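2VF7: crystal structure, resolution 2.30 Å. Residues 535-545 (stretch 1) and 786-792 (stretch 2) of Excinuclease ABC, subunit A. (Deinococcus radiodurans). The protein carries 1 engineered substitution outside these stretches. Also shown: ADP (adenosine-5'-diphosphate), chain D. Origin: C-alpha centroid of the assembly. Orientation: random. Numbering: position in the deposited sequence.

Stretch 1 (535-545) GKSTLVSQALV
Stretch 2, residues 786-792: VIAVEHK

Residues 536-545 form a helix with Gly535 at its N-cap, and residues 786-789 form a strand that begins earlier in the chain. Their axes approach to 8.9 Å, with N-to-C directions 137° apart, so the helix runs obliquely against the strand; in register, the CA atoms of Lys536 and Val789 lie 6.4 Å apart. The helix opens with α-type bonds, Leu539 N to Gly535 O (2.6 Å) and Val540 N to Lys536 O (2.7 Å), then widens into a π-type turn over 538-544, where Gln542 N reaches Ser537 O at 3.0 Å and Leu544 N reaches Leu539 O at 2.8 Å. Gly535, at phi/psi 143/7, adopts angles that would jam a CB against the preceding carbonyl. The strand is extended, from -102/127 at Val786 to -68/124 at Val789.

No hydrogen bond crosses directly between the stretches; packing is largely apolar. Strand alternation points Ile787 and Val789 toward the helix and Ala788 away. Val540 (chi1 t) meets both: its CG1 lies 3.9 Å from Ile787 CG2 and 3.9 Å from Val789 CG1. These compact β-branched side chains fill the space between the backbones. Farther along, Leu544 (t, p) extends CD2 to 3.7 Å from CD1 of Ile787 (m, t), longer side chains meeting at their tips.

At the helix start, Lys536 (chi1 -33°, then t, m, m) places CE 3.5 Å from His791 NE2, oblique to the ring. His791 (chi1 m, chi2 96°) leaves CA sideways, but its end comes nearer. A water accepts from Lys536 NZ at 2.8 Å and, weakly, from His791 NE2 at 2.8 Å, bridging the stretches. The lysine's length and charge also suit phosphate binding: NZ donates to ADP O3B at 2.8 Å, joined by Gly535 N to O3B at 3.2 Å, while Thr538 OG1 donates to ADP O2A at a very short 2.5 Å.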

# COMPACT_ATOMS: atom_id res chain seq x y z
N GLY A 535 13.51 -34.13 -15.97
CA GLY A 535 14.92 -33.79 -16.13
C GLY A 535 15.33 -33.27 -17.50
O GLY A 535 16.50 -33.07 -17.76
N LYS A 536 14.35 -33.03 -18.36
CA LYS A 536 14.54 -32.48 -19.71
C LYS A 536 15.31 -31.16 -19.69
O LYS A 536 16.34 -30.99 -20.34
CB LYS A 536 13.17 -32.22 -20.36
CG LYS A 536 12.09 -33.20 -19.97
CD LYS A 536 10.83 -32.89 -20.72
CE LYS A 536 10.10 -31.67 -20.16
NZ LYS A 536 9.44 -32.02 -18.88
N SER A 537 14.76 -30.21 -18.93
CA SER A 537 15.41 -28.95 -18.67
C SER A 537 16.80 -29.11 -18.03
O SER A 537 17.73 -28.38 -18.39
CB SER A 537 14.46 -28.06 -17.85
OG SER A 537 15.14 -27.19 -16.97
N THR A 538 16.95 -30.08 -17.13
CA THR A 538 18.23 -30.39 -16.49
C THR A 538 19.23 -30.99 -17.48
O THR A 538 20.42 -30.71 -17.40
CB THR A 538 18.07 -31.34 -15.27
OG1 THR A 538 16.95 -30.93 -14.48
CG2 THR A 538 19.29 -31.33 -14.40
N LEU A 539 18.74 -31.82 -18.40
CA LEU A 539 19.58 -32.40 -19.46
C LEU A 539 19.93 -31.40 -20.56
O LEU A 539 21.10 -31.26 -20.92
CB LEU A 539 18.89 -33.62 -20.08
CG LEU A 539 19.61 -34.38 -21.20
CD1 LEU A 539 20.84 -35.12 -20.71
CD2 LEU A 539 18.65 -35.35 -21.86
N VAL A 540 18.92 -30.71 -21.09
CA VAL A 540 19.06 -29.93 -22.33
C VAL A 540 19.52 -28.51 -22.08
O VAL A 540 20.55 -28.09 -22.59
CB VAL A 540 17.74 -29.92 -23.15
CG1 VAL A 540 17.90 -29.09 -24.41
CG2 VAL A 540 17.30 -31.34 -23.49
N SER A 541 18.75 -27.76 -21.28
CA SER A 541 19.06 -26.36 -21.00
C SER A 541 20.27 -26.21 -20.09
O SER A 541 21.16 -25.40 -20.35
CB SER A 541 17.84 -25.64 -20.42
OG SER A 541 16.81 -25.59 -21.39
N GLN A 542 20.32 -26.98 -19.02
CA GLN A 542 21.43 -26.88 -18.08
C GLN A 542 22.66 -27.66 -18.52
O GLN A 542 23.67 -27.07 -18.85
CB GLN A 542 20.99 -27.23 -16.66
CG GLN A 542 19.81 -26.36 -16.17
CD GLN A 542 19.24 -26.82 -14.84
OE1 GLN A 542 20.00 -27.22 -13.93
NE2 GLN A 542 17.92 -26.77 -14.70
N ALA A 543 22.58 -28.99 -18.57
CA ALA A 543 23.76 -29.83 -18.82
C ALA A 543 24.33 -29.73 -20.23
O ALA A 543 25.53 -29.52 -20.39
CB ALA A 543 23.47 -31.29 -18.48
N LEU A 544 23.49 -29.88 -21.24
CA LEU A 544 23.97 -29.82 -22.61
C LEU A 544 24.65 -28.49 -22.84
O LEU A 544 25.85 -28.44 -23.09
CB LEU A 544 22.84 -30.04 -23.62
CG LEU A 544 23.27 -30.00 -25.10
CD1 LEU A 544 24.36 -31.02 -25.39
CD2 LEU A 544 22.10 -30.23 -26.03
N VAL A 545 23.88 -27.41 -22.72
CA VAL A 545 24.33 -26.05 -23.02
C VAL A 545 25.67 -25.68 -22.38
O VAL A 545 26.58 -25.19 -23.08
CB VAL A 545 23.23 -25.01 -22.66
CG1 VAL A 545 23.78 -23.59 -22.69
CG2 VAL A 545 22.08 -25.13 -23.62
N VAL A 786 18.42 -28.46 -34.41
CA VAL A 786 17.59 -27.92 -33.34
C VAL A 786 17.22 -29.01 -32.34
O VAL A 786 16.78 -30.10 -32.72
CB VAL A 786 16.40 -26.97 -33.83
CG1 VAL A 786 16.18 -27.01 -35.34
CG2 VAL A 786 15.09 -27.21 -33.03
N ILE A 787 17.50 -28.72 -31.08
CA ILE A 787 17.10 -29.56 -29.96
C ILE A 787 16.16 -28.70 -29.14
O ILE A 787 16.52 -27.63 -28.69
CB ILE A 787 18.29 -29.99 -29.10
CG1 ILE A 787 19.29 -30.74 -29.97
CG2 ILE A 787 17.80 -30.85 -27.93
CD1 ILE A 787 20.61 -31.00 -29.31
N ALA A 788 14.93 -29.17 -28.98
CA ALA A 788 13.89 -28.39 -28.37
C ALA A 788 13.29 -29.20 -27.24
O ALA A 788 12.76 -30.27 -27.49
CB ALA A 788 12.83 -28.09 -29.38
N VAL A 789 13.41 -28.72 -26.01
CA VAL A 789 12.60 -29.29 -24.92
C VAL A 789 11.12 -28.95 -25.14
O VAL A 789 10.76 -27.80 -25.31
CB VAL A 789 13.15 -28.96 -23.49
CG1 VAL A 789 14.27 -27.93 -23.55
CG2 VAL A 789 12.03 -28.60 -22.48
N GLU A 790 10.28 -29.98 -25.19
CA GLU A 790 8.97 -29.86 -25.80
C GLU A 790 7.89 -30.61 -25.00
O GLU A 790 8.14 -31.70 -24.48
CB GLU A 790 9.06 -30.37 -27.24
CG GLU A 790 7.84 -30.14 -28.11
CD GLU A 790 7.39 -28.70 -28.15
OE1 GLU A 790 8.12 -27.83 -28.71
OE2 GLU A 790 6.29 -28.45 -27.60
N HIS A 791 6.70 -30.01 -24.91
CA HIS A 791 5.61 -30.49 -24.06
C HIS A 791 4.34 -30.83 -24.83
O HIS A 791 3.48 -31.54 -24.31
CB HIS A 791 5.26 -29.45 -22.96
CG HIS A 791 6.42 -29.06 -22.10
ND1 HIS A 791 7.18 -27.93 -22.34
CD2 HIS A 791 6.96 -29.65 -21.01
CE1 HIS A 791 8.14 -27.84 -21.43
NE2 HIS A 791 8.02 -28.87 -20.61
N LYS A 792 4.21 -30.33 -26.06
CA LYS A 792 3.02 -30.63 -26.85
C LYS A 792 3.25 -31.54 -28.05
O LYS A 792 4.20 -31.39 -28.82
CB LYS A 792 2.26 -29.36 -27.25
CG LYS A 792 3.07 -28.30 -27.94
CD LYS A 792 2.21 -27.07 -28.26
CE LYS A 792 2.15 -26.06 -27.11
NZ LYS A 792 1.58 -24.74 -27.55
PB ADP D . 11.60 -30.71 -16.10
O1B ADP D . 10.36 -30.10 -15.51
O2B ADP D . 12.49 -29.78 -16.88
O3B ADP D . 11.29 -32.00 -16.81
PA ADP D . 13.86 -30.36 -14.31
O1A ADP D . 13.49 -29.20 -13.45
O2A ADP D . 14.82 -30.19 -15.44
O3A ADP D . 12.53 -31.13 -14.84
O5' ADP D . 14.57 -31.40 -13.29
C5' ADP D . 13.81 -32.21 -12.40
C4' ADP D . 14.47 -32.38 -11.04
O4' ADP D . 15.59 -31.51 -10.88
C3' ADP D . 13.46 -31.98 -9.98
O3' ADP D . 13.58 -32.85 -8.86
C2' ADP D . 13.86 -30.57 -9.60
O2' ADP D . 13.44 -30.18 -8.29
C1' ADP D . 15.37 -30.60 -9.79
N9 ADP D . 15.88 -29.24 -10.09
C8 ADP D . 15.83 -28.62 -11.30
N7 ADP D . 16.39 -27.39 -11.26
C5 ADP D . 16.80 -27.21 -9.98
C6 ADP D . 17.48 -26.12 -9.24
N6 ADP D . 17.82 -24.97 -9.87
N1 ADP D . 17.75 -26.31 -7.92
C2 ADP D . 17.40 -27.45 -7.28
N3 ADP D . 16.78 -28.49 -7.90
C4 ADP D . 16.47 -28.42 -9.22
O HOH W 1 7.75 -29.97 -18.07